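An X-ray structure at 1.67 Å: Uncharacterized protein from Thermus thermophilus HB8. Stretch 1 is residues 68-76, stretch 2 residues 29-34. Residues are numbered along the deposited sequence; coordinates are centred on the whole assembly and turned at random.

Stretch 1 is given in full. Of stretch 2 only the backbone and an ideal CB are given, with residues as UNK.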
# COMPACT_ATOMS: atom_id res chain seq x y z
N MET A 68 -0.61 20.93 -21.92
CA MET A 68 -1.09 21.67 -20.76
C MET A 68 -2.57 21.98 -20.89
O MET A 68 -3.01 22.46 -21.93
CB MET A 68 -0.34 22.98 -20.58
CG MET A 68 -0.67 23.60 -19.24
SD MET A 68 -0.09 25.28 -19.05
CE MET A 68 -1.34 26.07 -20.06
N LEU A 69 -3.33 21.70 -19.83
CA LEU A 69 -4.73 22.11 -19.76
C LEU A 69 -4.80 23.32 -18.84
O LEU A 69 -4.45 23.23 -17.67
CB LEU A 69 -5.59 20.96 -19.25
CG LEU A 69 -7.10 21.14 -19.46
CD1 LEU A 69 -7.47 21.11 -20.92
CD2 LEU A 69 -7.83 20.03 -18.73
N PRO A 70 -5.24 24.47 -19.35
CA PRO A 70 -5.23 25.71 -18.58
C PRO A 70 -6.44 25.81 -17.66
O PRO A 70 -7.45 25.17 -17.95
CB PRO A 70 -5.33 26.78 -19.66
CG PRO A 70 -6.15 26.13 -20.70
CD PRO A 70 -5.82 24.67 -20.68
N HIS A 71 -6.36 26.61 -16.60
CA HIS A 71 -7.49 26.69 -15.67
C HIS A 71 -8.67 27.50 -16.21
O HIS A 71 -9.79 27.26 -15.81
CB HIS A 71 -7.07 27.14 -14.28
CG HIS A 71 -7.03 28.62 -14.06
ND1 HIS A 71 -6.29 29.49 -14.84
CD2 HIS A 71 -7.57 29.37 -13.07
CE1 HIS A 71 -6.39 30.71 -14.34
NE2 HIS A 71 -7.17 30.66 -13.27
N ILE A 72 -8.42 28.39 -17.18
CA ILE A 72 -9.51 29.13 -17.81
C ILE A 72 -9.38 29.09 -19.33
O ILE A 72 -8.28 29.29 -19.85
CB ILE A 72 -9.60 30.62 -17.36
CG1 ILE A 72 -9.67 30.76 -15.84
CG2 ILE A 72 -10.84 31.27 -17.96
CD1 ILE A 72 -9.51 32.19 -15.35
N VAL A 73 -10.49 28.80 -20.01
CA VAL A 73 -10.64 28.99 -21.44
C VAL A 73 -11.52 30.23 -21.63
O VAL A 73 -12.71 30.24 -21.23
CB VAL A 73 -11.29 27.78 -22.14
CG1 VAL A 73 -11.30 27.98 -23.65
CG2 VAL A 73 -10.54 26.50 -21.81
N PHE A 74 -10.94 31.26 -22.24
CA PHE A 74 -11.62 32.56 -22.37
C PHE A 74 -12.54 32.61 -23.60
O PHE A 74 -12.37 33.45 -24.52
CB PHE A 74 -10.59 33.71 -22.40
CG PHE A 74 -9.81 33.88 -21.12
CD1 PHE A 74 -10.45 34.26 -19.95
CD2 PHE A 74 -8.42 33.70 -21.07
CE1 PHE A 74 -9.74 34.45 -18.77
CE2 PHE A 74 -7.72 33.89 -19.89
CZ PHE A 74 -8.38 34.26 -18.74
N HIS A 75 -13.53 31.73 -23.63
CA HIS A 75 -14.54 31.76 -24.69
C HIS A 75 -15.17 33.15 -24.83
O HIS A 75 -15.50 33.78 -23.84
CB HIS A 75 -15.67 30.78 -24.41
CG HIS A 75 -15.24 29.36 -24.24
ND1 HIS A 75 -14.86 28.55 -25.30
CD2 HIS A 75 -15.13 28.59 -23.13
CE1 HIS A 75 -14.56 27.35 -24.84
NE2 HIS A 75 -14.72 27.35 -23.53
N GLU A 76 -15.32 33.58 -26.08
CA GLU A 76 -16.04 34.82 -26.40
C GLU A 76 -17.54 34.61 -26.17
O GLU A 76 -18.06 33.50 -26.40
CB GLU A 76 -15.80 35.24 -27.85
CG GLU A 76 -14.32 35.45 -28.20
CD GLU A 76 -14.08 36.42 -29.36
OE1 GLU A 76 -15.03 37.10 -29.81
OE2 GLU A 76 -12.91 36.51 -29.82
N UNK A 29 -17.30 34.32 -16.05
CA UNK A 29 -18.01 34.28 -17.34
C UNK A 29 -17.27 33.52 -18.44
O UNK A 29 -17.33 33.87 -19.63
CB UNK A 29 -18.27 35.71 -17.82
N UNK A 30 -16.57 32.44 -18.05
CA UNK A 30 -15.75 31.68 -18.97
C UNK A 30 -15.83 30.23 -18.51
O UNK A 30 -16.63 29.90 -17.61
CB UNK A 30 -14.31 32.19 -19.01
N UNK A 31 -15.04 29.37 -19.13
CA UNK A 31 -14.93 27.96 -18.70
C UNK A 31 -13.72 27.74 -17.79
O UNK A 31 -12.59 28.06 -18.16
CB UNK A 31 -14.83 27.04 -19.92
N UNK A 32 -13.97 27.15 -16.62
CA UNK A 32 -12.91 26.80 -15.67
C UNK A 32 -12.71 25.27 -15.65
O UNK A 32 -13.65 24.51 -15.81
CB UNK A 32 -13.25 27.32 -14.27
N UNK A 33 -11.46 24.86 -15.45
CA UNK A 33 -11.04 23.46 -15.53
C UNK A 33 -11.70 22.58 -14.47
O UNK A 33 -12.48 21.67 -14.82
CB UNK A 33 -9.52 23.37 -15.39
N UNK A 34 -11.40 22.77 -13.19
CA UNK A 34 -11.97 21.80 -12.23
C UNK A 34 -13.48 22.00 -12.08
O UNK A 34 -14.19 21.02 -11.90
CB UNK A 34 -11.29 21.93 -10.87

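The two stretches run antiparallel, and the backbone sets the register before any side chain is considered. The N of position 31 donates to V73 O at 3.3 Å, V73 N donates to the O of position 31 at 2.9 Å, and the N of position 33 donates to H71 O at 2.9 Å. I72 therefore lies across from position 32, in a non-hydrogen-bonded pair, and V73 across from position 31, in a hydrogen-bonded one.

Position 29 has phi/psi of -90/36 and a CB that points sideways, with nothing of stretch 1 within 5.5 Å. Stretch 1 sets almost no condition here; the phi is one that proline tolerates, among many others. The residue is P29, which makes no contact across.

At position 30 the CB points toward stretch 1, 3.4 Å from V73 O, 3.7 Å from I72 CG2 and 4.3 Å from F74 CA. Beyond it lies the ring of F74. A long apolar chain would suit, and an aromatic one especially, since a flat ring can cover the F74 edge. The residue is Y30, with chi1 in m. Its CB packs against I72 CG2 at 3.7 Å, and its ring presents a face to the edge of F74: the planes stand at 88°, the centroids are 4.8 Å apart, and F74 CD1 comes to 3.5 Å from Y30 CD2. The H75 O lies near the plane of the tyrosine ring, at its edge, 3.5 Å from Y30 CD1.

Position 31 sends its side chain to the sheet face that carries V73. Its CB is 3.6 Å from H75 CD2, so the imidazole borders the space into which the chain must grow. A slender chain fits, and a polar end could meet the ring nitrogen H75 NE2; an aliphatic chain could also pack beside V73. The residue is Q31, extended with chi1 and chi2 both t. Its CB lies 4.3 Å from V73 CB, while its terminal amide reaches the edge of the H75 ring.

Position 32 turns to the face that carries I72. The CB is 3.8 Å from H71 O and 5.2 Å from I72 CG1, leaving room for a broad side chain over the isoleucine; a large aliphatic or aromatic residue would serve. The residue is W32. Its indole lies against I72, whose CG1 sits over the five-membered ring, 3.7 Å from that ring's centroid, and whose CD1 comes to 3.3 Å from W32 CZ2. W32 also holds the N-cap position of the helix that follows.

Position 33 points toward stretch 1, with its CB 3.8 Å from P70 O and 5.0 Å from L69 CD2. An aliphatic chain of moderate length, such as leucine, isoleucine or methionine, can reach the L69 side chain. The residue is L33, its CG 3.7 Å from L69 CD2.

Position 34 points sideways and meets nothing of stretch 1, so the contact leaves its identity open. The residue is W34.

Stretch 2, residues 29-34: PYQWLW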
# COMPACT_ATOMS: atom_id res chain seq x y z
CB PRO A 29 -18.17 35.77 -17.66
CG PRO A 29 -16.88 36.34 -17.16
CD PRO A 29 -16.57 35.59 -15.88
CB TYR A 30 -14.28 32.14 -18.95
CG TYR A 30 -14.04 33.59 -19.30
CD1 TYR A 30 -14.25 34.04 -20.59
CD2 TYR A 30 -13.57 34.50 -18.35
CE1 TYR A 30 -14.02 35.37 -20.93
CE2 TYR A 30 -13.33 35.83 -18.69
CZ TYR A 30 -13.57 36.25 -19.99
OH TYR A 30 -13.34 37.57 -20.37
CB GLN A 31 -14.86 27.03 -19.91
CG GLN A 31 -14.72 25.55 -19.55
CD GLN A 31 -14.96 24.57 -20.69
OE1 GLN A 31 -15.48 23.45 -20.46
NE2 GLN A 31 -14.56 24.93 -21.89
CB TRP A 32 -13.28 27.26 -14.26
CG TRP A 32 -12.70 28.57 -13.84
CD1 TRP A 32 -11.64 28.74 -13.01
CD2 TRP A 32 -13.12 29.88 -14.22
NE1 TRP A 32 -11.39 30.06 -12.81
CE2 TRP A 32 -12.28 30.79 -13.54
CE3 TRP A 32 -14.13 30.38 -15.05
CZ2 TRP A 32 -12.40 32.16 -13.69
CZ3 TRP A 32 -14.25 31.76 -15.18
CH2 TRP A 32 -13.40 32.62 -14.52
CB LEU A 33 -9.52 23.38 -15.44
CG LEU A 33 -8.79 22.08 -15.77
CD1 LEU A 33 -7.29 22.36 -15.79
CD2 LEU A 33 -9.13 20.95 -14.80
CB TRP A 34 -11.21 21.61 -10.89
CG TRP A 34 -11.33 22.66 -9.82
CD1 TRP A 34 -11.58 24.01 -9.96
CD2 TRP A 34 -11.11 22.44 -8.41
NE1 TRP A 34 -11.55 24.61 -8.72
CE2 TRP A 34 -11.27 23.66 -7.77
CE3 TRP A 34 -10.79 21.29 -7.65
CZ2 TRP A 34 -11.14 23.79 -6.38
CZ3 TRP A 34 -10.66 21.42 -6.27
CH2 TRP A 34 -10.83 22.66 -5.66
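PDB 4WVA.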